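Local coordinates for protein concanavalin B (Canavalia ensiformis, PDB 6CAF) that may act as a carbohydrate-binding protein and is a chitinase-like seed protein of glycosyl hydrolase family 18, at residues Gly150-Ile155 and Leu183-Pro188; Ser59-Phe64 and Val104-Gly109. All coordinates share one frame; numbering follows the deposited sequence.

Contact 1 of 2, residues Gly150-Ile155 and Leu183-Pro188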
ATOM      1  N   GLY A 150      -8.895   2.349   4.616  1.00 11.13           N
ATOM      2  CA  GLY A 150      -8.322   1.042   4.768  1.00 11.87           C
ATOM      3  C   GLY A 150      -7.039   1.024   5.562  1.00 10.38           C
ATOM      4  O   GLY A 150      -6.487   2.061   5.909  1.00 11.17           O
ATOM      5  N   ILE A 151      -6.577  -0.202   5.819  1.00 10.58           N
ATOM      6  CA  ILE A 151      -5.319  -0.471   6.493  1.00 10.00           C
ATOM      7  C   ILE A 151      -4.497  -1.319   5.535  1.00  9.74           C
ATOM      8  O   ILE A 151      -4.974  -2.351   5.023  1.00 10.67           O
ATOM      9  CB  ILE A 151      -5.509  -1.241   7.822  1.00 10.29           C
ATOM     10  CG1 ILE A 151      -6.410  -0.466   8.782  1.00 11.09           C
ATOM     11  CG2 ILE A 151      -4.166  -1.578   8.442  1.00 11.26           C
ATOM     12  CD1 ILE A 151      -5.905   0.865   9.274  1.00 11.91           C
ATOM     13  N   HIS A 152      -3.247  -0.871   5.310  1.00  9.58           N
ATOM     14  CA  HIS A 152      -2.326  -1.503   4.382  1.00  9.26           C
ATOM     15  C   HIS A 152      -1.163  -2.134   5.145  1.00  9.26           C
ATOM     16  O   HIS A 152      -0.471  -1.480   5.916  1.00 10.90           O
ATOM     17  CB  HIS A 152      -1.826  -0.450   3.422  1.00  9.94           C
ATOM     18  CG  HIS A 152      -0.851  -0.919   2.416  1.00  9.50           C
ATOM     19  ND1 HIS A 152      -1.133  -1.915   1.519  1.00 10.86           N
ATOM     20  CD2 HIS A 152       0.364  -0.437   2.081  1.00 10.69           C
ATOM     21  CE1 HIS A 152      -0.121  -2.039   0.683  1.00 10.93           C
ATOM     22  NE2 HIS A 152       0.789  -1.141   0.998  1.00 11.19           N
ATOM     23  N   PHE A 153      -0.985  -3.442   4.935  1.00  9.87           N
ATOM     24  CA  PHE A 153       0.022  -4.228   5.638  1.00 10.08           C
ATOM     25  C   PHE A 153       1.318  -4.244   4.822  1.00 11.04           C
ATOM     26  O   PHE A 153       1.550  -5.149   4.012  1.00 11.75           O
ATOM     27  CB  PHE A 153      -0.469  -5.664   5.826  1.00 10.70           C
ATOM     28  CG  PHE A 153      -1.475  -5.891   6.917  1.00 10.48           C
ATOM     29  CD1 PHE A 153      -2.648  -5.177   6.988  1.00 11.13           C
ATOM     30  CD2 PHE A 153      -1.255  -6.916   7.828  1.00 11.52           C
ATOM     31  CE1 PHE A 153      -3.569  -5.463   7.971  1.00 11.81           C
ATOM     32  CE2 PHE A 153      -2.194  -7.231   8.768  1.00 12.64           C
ATOM     33  CZ  PHE A 153      -3.338  -6.492   8.859  1.00 12.17           C
ATOM     34  N   ASP A 154       2.197  -3.273   5.053  1.00 11.19           N
ATOM     35  CA  ASP A 154       3.471  -3.219   4.326  1.00 11.57           C
ATOM     36  C   ASP A 154       4.544  -3.872   5.203  1.00 11.40           C
ATOM     37  O   ASP A 154       5.478  -3.223   5.715  1.00 12.72           O
ATOM     38  CB  ASP A 154       3.831  -1.788   3.918  1.00 12.08           C
ATOM     39  CG  ASP A 154       4.858  -1.717   2.831  1.00 14.09           C
ATOM     40  OD1 ASP A 154       5.503  -2.732   2.512  1.00 14.93           O
ATOM     41  OD2 ASP A 154       5.069  -0.594   2.314  1.00 17.09           O
ATOM     42  N   ILE A 155       4.373  -5.164   5.409  1.00 12.02           N
ATOM     43  CA  ILE A 155       5.140  -5.874   6.405  1.00 12.42           C
ATOM     44  C   ILE A 155       6.392  -6.430   5.748  1.00 13.30           C
ATOM     45  O   ILE A 155       6.425  -7.565   5.273  1.00 15.92           O
ATOM     46  CB  ILE A 155       4.289  -6.955   7.088  1.00 13.02           C
ATOM     47  CG1 ILE A 155       2.954  -6.373   7.622  1.00 12.80           C
ATOM     48  CG2 ILE A 155       5.069  -7.669   8.178  1.00 13.63           C
ATOM     49  CD1 ILE A 155       3.102  -5.162   8.492  1.00 13.76           C
ATOM     50  N   LEU A 183     -11.219  -1.178   3.805  1.00 11.10           N
ATOM     51  CA  LEU A 183     -10.506  -2.185   3.037  1.00 10.93           C
ATOM     52  C   LEU A 183      -9.234  -2.613   3.763  1.00 10.49           C
ATOM     53  O   LEU A 183      -8.703  -1.909   4.624  1.00 11.77           O
ATOM     54  CB  LEU A 183     -10.131  -1.612   1.675  1.00 12.84           C
ATOM     55  CG  LEU A 183     -11.334  -1.202   0.843  1.00 15.57           C
ATOM     56  CD1 LEU A 183     -10.921  -0.311  -0.321  1.00 22.22           C
ATOM     57  CD2 LEU A 183     -12.100  -2.413   0.339  1.00 21.96           C
ATOM     58  N   LEU A 184      -8.776  -3.801   3.394  1.00 10.57           N
ATOM     59  CA  LEU A 184      -7.575  -4.382   3.946  1.00 10.16           C
ATOM     60  C   LEU A 184      -6.658  -4.753   2.789  1.00 10.08           C
ATOM     61  O   LEU A 184      -7.077  -5.409   1.827  1.00 11.51           O
ATOM     62  CB  LEU A 184      -7.931  -5.600   4.780  1.00 11.46           C
ATOM     63  CG  LEU A 184      -8.708  -5.237   6.035  1.00 11.41           C
ATOM     64  CD1 LEU A 184      -9.450  -6.409   6.615  1.00 14.68           C
ATOM     65  CD2 LEU A 184      -7.810  -4.598   7.060  1.00 14.76           C
ATOM     66  N   SER A 185      -5.396  -4.342   2.857  1.00 10.06           N
ATOM     67  CA  SER A 185      -4.462  -4.633   1.762  1.00 10.29           C
ATOM     68  C   SER A 185      -3.110  -5.009   2.299  1.00  9.29           C
ATOM     69  O   SER A 185      -2.821  -4.799   3.477  1.00 10.46           O
ATOM     70  CB  SER A 185      -4.368  -3.447   0.836  1.00 12.71           C
ATOM     71  OG  SER A 185      -3.882  -2.316   1.469  1.00 13.30           O
ATOM     72  N   ALA A 186      -2.289  -5.566   1.418  1.00 10.43           N
ATOM     73  CA  ALA A 186      -0.951  -6.020   1.772  1.00 10.82           C
ATOM     74  C   ALA A 186       0.035  -5.683   0.682  1.00 10.70           C
ATOM     75  O   ALA A 186      -0.347  -5.571  -0.486  1.00 11.45           O
ATOM     76  CB  ALA A 186      -0.935  -7.499   2.001  1.00 14.03           C
ATOM     77  N   ALA A 187       1.305  -5.593   1.068  1.00 10.80           N
ATOM     78  CA  ALA A 187       2.408  -5.395   0.102  1.00 10.57           C
ATOM     79  C   ALA A 187       3.498  -6.438   0.342  1.00 10.58           C
ATOM     80  O   ALA A 187       4.546  -6.137   0.920  1.00 13.16           O
ATOM     81  CB  ALA A 187       2.982  -3.997   0.185  1.00 11.65           C
ATOM     82  N   PRO A 188       3.265  -7.673  -0.094  1.00 10.71           N
ATOM     83  CA  PRO A 188       4.323  -8.690  -0.012  1.00 10.88           C
ATOM     84  C   PRO A 188       5.448  -8.431  -1.004  1.00 11.71           C
ATOM     85  O   PRO A 188       5.272  -7.708  -1.985  1.00 12.96           O
ATOM     86  CB  PRO A 188       3.577  -9.977  -0.355  1.00 11.45           C
ATOM     87  CG  PRO A 188       2.545  -9.514  -1.335  1.00 11.88           C
ATOM     88  CD  PRO A 188       2.080  -8.176  -0.804  1.00 11.02           C
TER

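Contact 2 of 2, residues Ser59-Phe64 and Val104-Gly109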
ATOM      1  N   SER A  59       2.124   6.762   5.186  1.00 10.39           N
ATOM      2  CA  SER A  59       3.194   5.806   5.429  1.00 12.22           C
ATOM      3  C   SER A  59       4.243   6.375   6.375  1.00 11.62           C
ATOM      4  O   SER A  59       4.869   7.373   6.023  1.00 13.47           O
ATOM      5  CB  SER A  59       3.830   5.477   4.084  1.00 14.56           C
ATOM      6  OG  SER A  59       2.845   4.967   3.173  1.00 15.74           O
ATOM      7  N   PHE A  60       4.476   5.814   7.555  1.00 11.18           N
ATOM      8  CA  PHE A  60       3.991   4.548   8.067  1.00 10.98           C
ATOM      9  C   PHE A  60       3.746   4.637   9.567  1.00 11.23           C
ATOM     10  O   PHE A  60       4.443   5.369  10.263  1.00 12.63           O
ATOM     11  CB  PHE A  60       5.051   3.449   7.908  1.00 12.18           C
ATOM     12  CG  PHE A  60       5.380   3.107   6.474  1.00 11.49           C
ATOM     13  CD1 PHE A  60       4.618   2.197   5.775  1.00 12.12           C
ATOM     14  CD2 PHE A  60       6.432   3.715   5.831  1.00 12.50           C
ATOM     15  CE1 PHE A  60       4.907   1.875   4.477  1.00 12.71           C
ATOM     16  CE2 PHE A  60       6.741   3.388   4.530  1.00 13.55           C
ATOM     17  CZ  PHE A  60       5.968   2.481   3.851  1.00 12.96           C
ATOM     18  N   LEU A  61       2.810   3.820  10.054  1.00 11.25           N
ATOM     19  CA  LEU A  61       2.743   3.481  11.485  1.00 10.75           C
ATOM     20  C   LEU A  61       3.746   2.344  11.673  1.00 11.77           C
ATOM     21  O   LEU A  61       3.502   1.217  11.251  1.00 11.79           O
ATOM     22  CB  LEU A  61       1.342   3.064  11.877  1.00 11.45           C
ATOM     23  CG  LEU A  61       1.129   2.965  13.380  1.00 12.45           C
ATOM     24  CD1 LEU A  61       0.901   4.338  13.984  1.00 13.53           C
ATOM     25  CD2 LEU A  61      -0.016   2.036  13.697  1.00 13.94           C
ATOM     26  N   ASP A  62       4.927   2.675  12.207  1.00 13.35           N
ATOM     27  CA  ASP A  62       6.049   1.761  12.201  1.00 14.06           C
ATOM     28  C   ASP A  62       6.646   1.436  13.550  1.00 14.04           C
ATOM     29  O   ASP A  62       7.690   0.788  13.587  1.00 16.31           O
ATOM     30  CB  ASP A  62       7.143   2.251  11.275  1.00 18.13           C
ATOM     31  CG  ASP A  62       7.777   3.505  11.744  1.00 21.64           C
ATOM     32  OD1 ASP A  62       7.365   4.122  12.746  1.00 23.85           O
ATOM     33  OD2 ASP A  62       8.743   3.921  11.084  1.00 38.16           O
ATOM     34  N   LYS A  63       5.966   1.796  14.634  1.00 13.25           N
ATOM     35  CA  LYS A  63       6.445   1.508  15.981  0.50 14.53           C
ATOM     36  C   LYS A  63       5.269   1.006  16.805  1.00 13.61           C
ATOM     37  O   LYS A  63       4.462   1.782  17.309  1.00 15.71           O
ATOM     38  CB  LYS A  63       7.107   2.723  16.619  0.50 19.84           C
ATOM     39  CG  LYS A  63       8.551   2.905  16.193  0.50 21.81           C
ATOM     40  CD  LYS A  63       9.107   4.245  16.650  0.50 27.08           C
ATOM     41  CE  LYS A  63       9.293   5.172  15.462  0.50 40.39           C
ATOM     42  NZ  LYS A  63       8.058   5.912  15.075  0.50 25.07           N
ATOM     43  N   PHE A  64       5.164  -0.314  16.895  1.00 13.46           N
ATOM     44  CA  PHE A  64       4.109  -0.940  17.661  1.00 13.27           C
ATOM     45  C   PHE A  64       4.561  -2.334  18.040  1.00 13.02           C
ATOM     46  O   PHE A  64       5.472  -2.875  17.415  1.00 14.28           O
ATOM     47  CB  PHE A  64       2.751  -0.895  16.943  1.00 12.80           C
ATOM     48  CG  PHE A  64       2.716  -1.561  15.603  1.00 11.88           C
ATOM     49  CD1 PHE A  64       2.517  -2.916  15.483  1.00 12.34           C
ATOM     50  CD2 PHE A  64       2.802  -0.807  14.445  1.00 12.70           C
ATOM     51  CE1 PHE A  64       2.443  -3.531  14.264  1.00 12.38           C
ATOM     52  CE2 PHE A  64       2.727  -1.419  13.208  1.00 13.30           C
ATOM     53  CZ  PHE A  64       2.543  -2.774  13.124  1.00 12.77           C
ATOM     54  N   VAL A 104      -7.901   6.889   1.229  1.00 11.92           N
ATOM     55  CA  VAL A 104      -6.728   7.153   2.029  1.00 11.39           C
ATOM     56  C   VAL A 104      -6.599   6.007   3.031  1.00 11.23           C
ATOM     57  O   VAL A 104      -7.501   5.755   3.839  1.00 12.21           O
ATOM     58  CB  VAL A 104      -6.851   8.495   2.749  1.00 13.36           C
ATOM     59  CG1 VAL A 104      -5.635   8.783   3.598  1.00 14.65           C
ATOM     60  CG2 VAL A 104      -7.103   9.629   1.763  1.00 15.23           C
ATOM     61  N   PHE A 105      -5.482   5.306   2.943  1.00 10.87           N
ATOM     62  CA  PHE A 105      -5.204   4.187   3.819  1.00 10.65           C
ATOM     63  C   PHE A 105      -4.123   4.592   4.818  1.00 10.93           C
ATOM     64  O   PHE A 105      -3.300   5.459   4.517  1.00 12.84           O
ATOM     65  CB  PHE A 105      -4.636   3.012   3.022  1.00 11.66           C
ATOM     66  CG  PHE A 105      -5.607   2.183   2.229  1.00 11.77           C
ATOM     67  CD1 PHE A 105      -6.515   2.687   1.387  1.00 15.81           C
ATOM     68  CD2 PHE A 105      -5.536   0.821   2.322  1.00 15.09           C
ATOM     69  CE1 PHE A 105      -7.334   1.876   0.633  1.00 16.18           C
ATOM     70  CE2 PHE A 105      -6.351  -0.000   1.577  1.00 17.60           C
ATOM     71  CZ  PHE A 105      -7.232   0.539   0.689  1.00 14.38           C
ATOM     72  N   LEU A 106      -4.100   3.920   5.976  1.00 10.28           N
ATOM     73  CA  LEU A 106      -2.924   3.931   6.826  1.00 10.43           C
ATOM     74  C   LEU A 106      -2.076   2.709   6.536  1.00  9.74           C
ATOM     75  O   LEU A 106      -2.584   1.588   6.583  1.00 11.20           O
ATOM     76  CB  LEU A 106      -3.309   3.937   8.314  1.00 10.62           C
ATOM     77  CG  LEU A 106      -2.138   3.986   9.276  1.00 11.34           C
ATOM     78  CD1 LEU A 106      -1.374   5.287   9.198  1.00 12.89           C
ATOM     79  CD2 LEU A 106      -2.626   3.716  10.686  1.00 13.19           C
ATOM     80  N   ALA A 107      -0.803   2.930   6.236  1.00  9.94           N
ATOM     81  CA  ALA A 107       0.122   1.819   6.026  1.00 10.13           C
ATOM     82  C   ALA A 107       0.876   1.488   7.309  1.00 10.54           C
ATOM     83  O   ALA A 107       1.497   2.357   7.938  1.00 12.12           O
ATOM     84  CB  ALA A 107       1.105   2.143   4.925  1.00 11.34           C
ATOM     85  N   LEU A 108       0.822   0.209   7.675  1.00  9.65           N
ATOM     86  CA  LEU A 108       1.600  -0.336   8.752  1.00 10.29           C
ATOM     87  C   LEU A 108       2.928  -0.823   8.235  1.00 10.25           C
ATOM     88  O   LEU A 108       2.990  -1.446   7.173  1.00 11.86           O
ATOM     89  CB  LEU A 108       0.878  -1.557   9.358  1.00 11.34           C
ATOM     90  CG  LEU A 108      -0.594  -1.409   9.703  1.00 11.74           C
ATOM     91  CD1 LEU A 108      -1.131  -2.701  10.275  1.00 12.84           C
ATOM     92  CD2 LEU A 108      -0.794  -0.271  10.680  1.00 13.83           C
ATOM     93  N   GLY A 109       3.975  -0.610   9.033  1.00 10.97           N
ATOM     94  CA  GLY A 109       5.247  -1.269   8.780  1.00 12.02           C
ATOM     95  C   GLY A 109       6.198  -0.385   7.997  1.00 11.79           C
ATOM     96  O   GLY A 109       6.566   0.692   8.451  1.00 13.89           O
TER

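Contact 1 of 2, residues Gly150-Ile155 and Leu183-Pro188
His152 meets Ser185 with its ring edge, while CE1 and NE2 come obliquely against Ala186 and Ala187 of segment 183-188. CG is anti to the backbone N (chi1 179°), and this turns the ring toward 183-188. ND1 meets Ser185 OG in a hydrogen bond of 2.8 Å, with the hydroxyl near the ring plane; either atom could be the donor. NE2 lies 3.7 Å from Ala187 CB and is hydrogen-bonded to Tyr35 OH, so both ring nitrogens have a partner. Phe57 stacks on the same ring. The two strands run parallel, 13° apart, and with helix 164-178 form a beta-alpha-beta unit of the TIM barrel of this family. His152 and Ser185 face the barrel interior. On the helix side, Leu184 CD2 touches Ile151 CB at 4.1 Å, and Phe153 CB lies 4.3 Å from Ala186 CB. Phe153 reaches Leu167 and Leu171 of the helix and meets Phe206 edge-to-face. Four backbone bonds join the two segments. The shortest runs from Phe153 N to Ser185 O, 2.7 Å. In the last, Ala187 N donates to Phe153 O at 3.0 Å. Beyond it, Asp154 OD1 lies 3.7 Å from Ala187 CB and accepts a hydrogen bond from Gln156 NE2.

Contact 2 of 2, residues Ser59-Phe64 and Val104-Gly109
The Phe60 ring meets Ala107 obliquely, with CD1 3.6 Å from Ala107 CB, while Ser59 CB sits over the centre of one ring face. Phe64 has Leu61 O at its edge, in the ring plane. Gly109 N also lies near that plane, 4.4 Å from Phe64 CE2. The peptide bond between Ser59 and Phe60 is cis, a non-proline cis bond of the kind known from relatives such as hevamine. The backbone places Phe60 CB 3.2 Å from Gly109 O. CG is anti to the carbonyl carbon (chi1 -65°), and this sets it 3.3 Å from the same Gly109 O. Next to Phe60, Leu61 N donates to Ala107 O at 2.9 Å. Gly109 N returns a bond of 2.9 Å to Leu61 O. Gly109 has positive phi, and a CB there would be jammed against the carbonyl of Leu108. On the outer side of the sheet, Leu61 and Leu108 lie side by side and point the same way, with their CD2 atoms 3.9 Å apart. Leu106 CD2 adds a contact to Leu61 CB at 4.2 Å. The short segments of the parallel strands make an angle of 62°, and the two backbone bonds fall near the end of 104-109. These strands and helix 91-99 make up a beta-alpha-beta unit of the TIM barrel. Outside them, helix 120-135 packs on Phe64 through Tyr122 and Leu126 and on Leu106 through Leu130 and Phe134. Strand 31-36 flanks 59-64, and strand 150-154 flanks 104-109.

Contacts 1 and 2 follow one another along the chain and in the barrel wall, with centres about 9 Å apart. Strand 150-154 of contact 1 lies beside strand 103-109 of contact 2. His152 N is 2.8 Å from Leu106 O, and His152 O is 2.8 Å from Leu108 N, both probable hydrogen bonds. Inside the barrel, Ser185 OG packs against Phe105 CE2 at 3.4 Å. Near the C-terminal ends of the strands, Asp154 OD2 lies 3.3 Å from Phe60 CE1. Substrates of family 18 enzymes bind at this end of the barrel, so both contacts probably line or underlie the equivalent carbohydrate site.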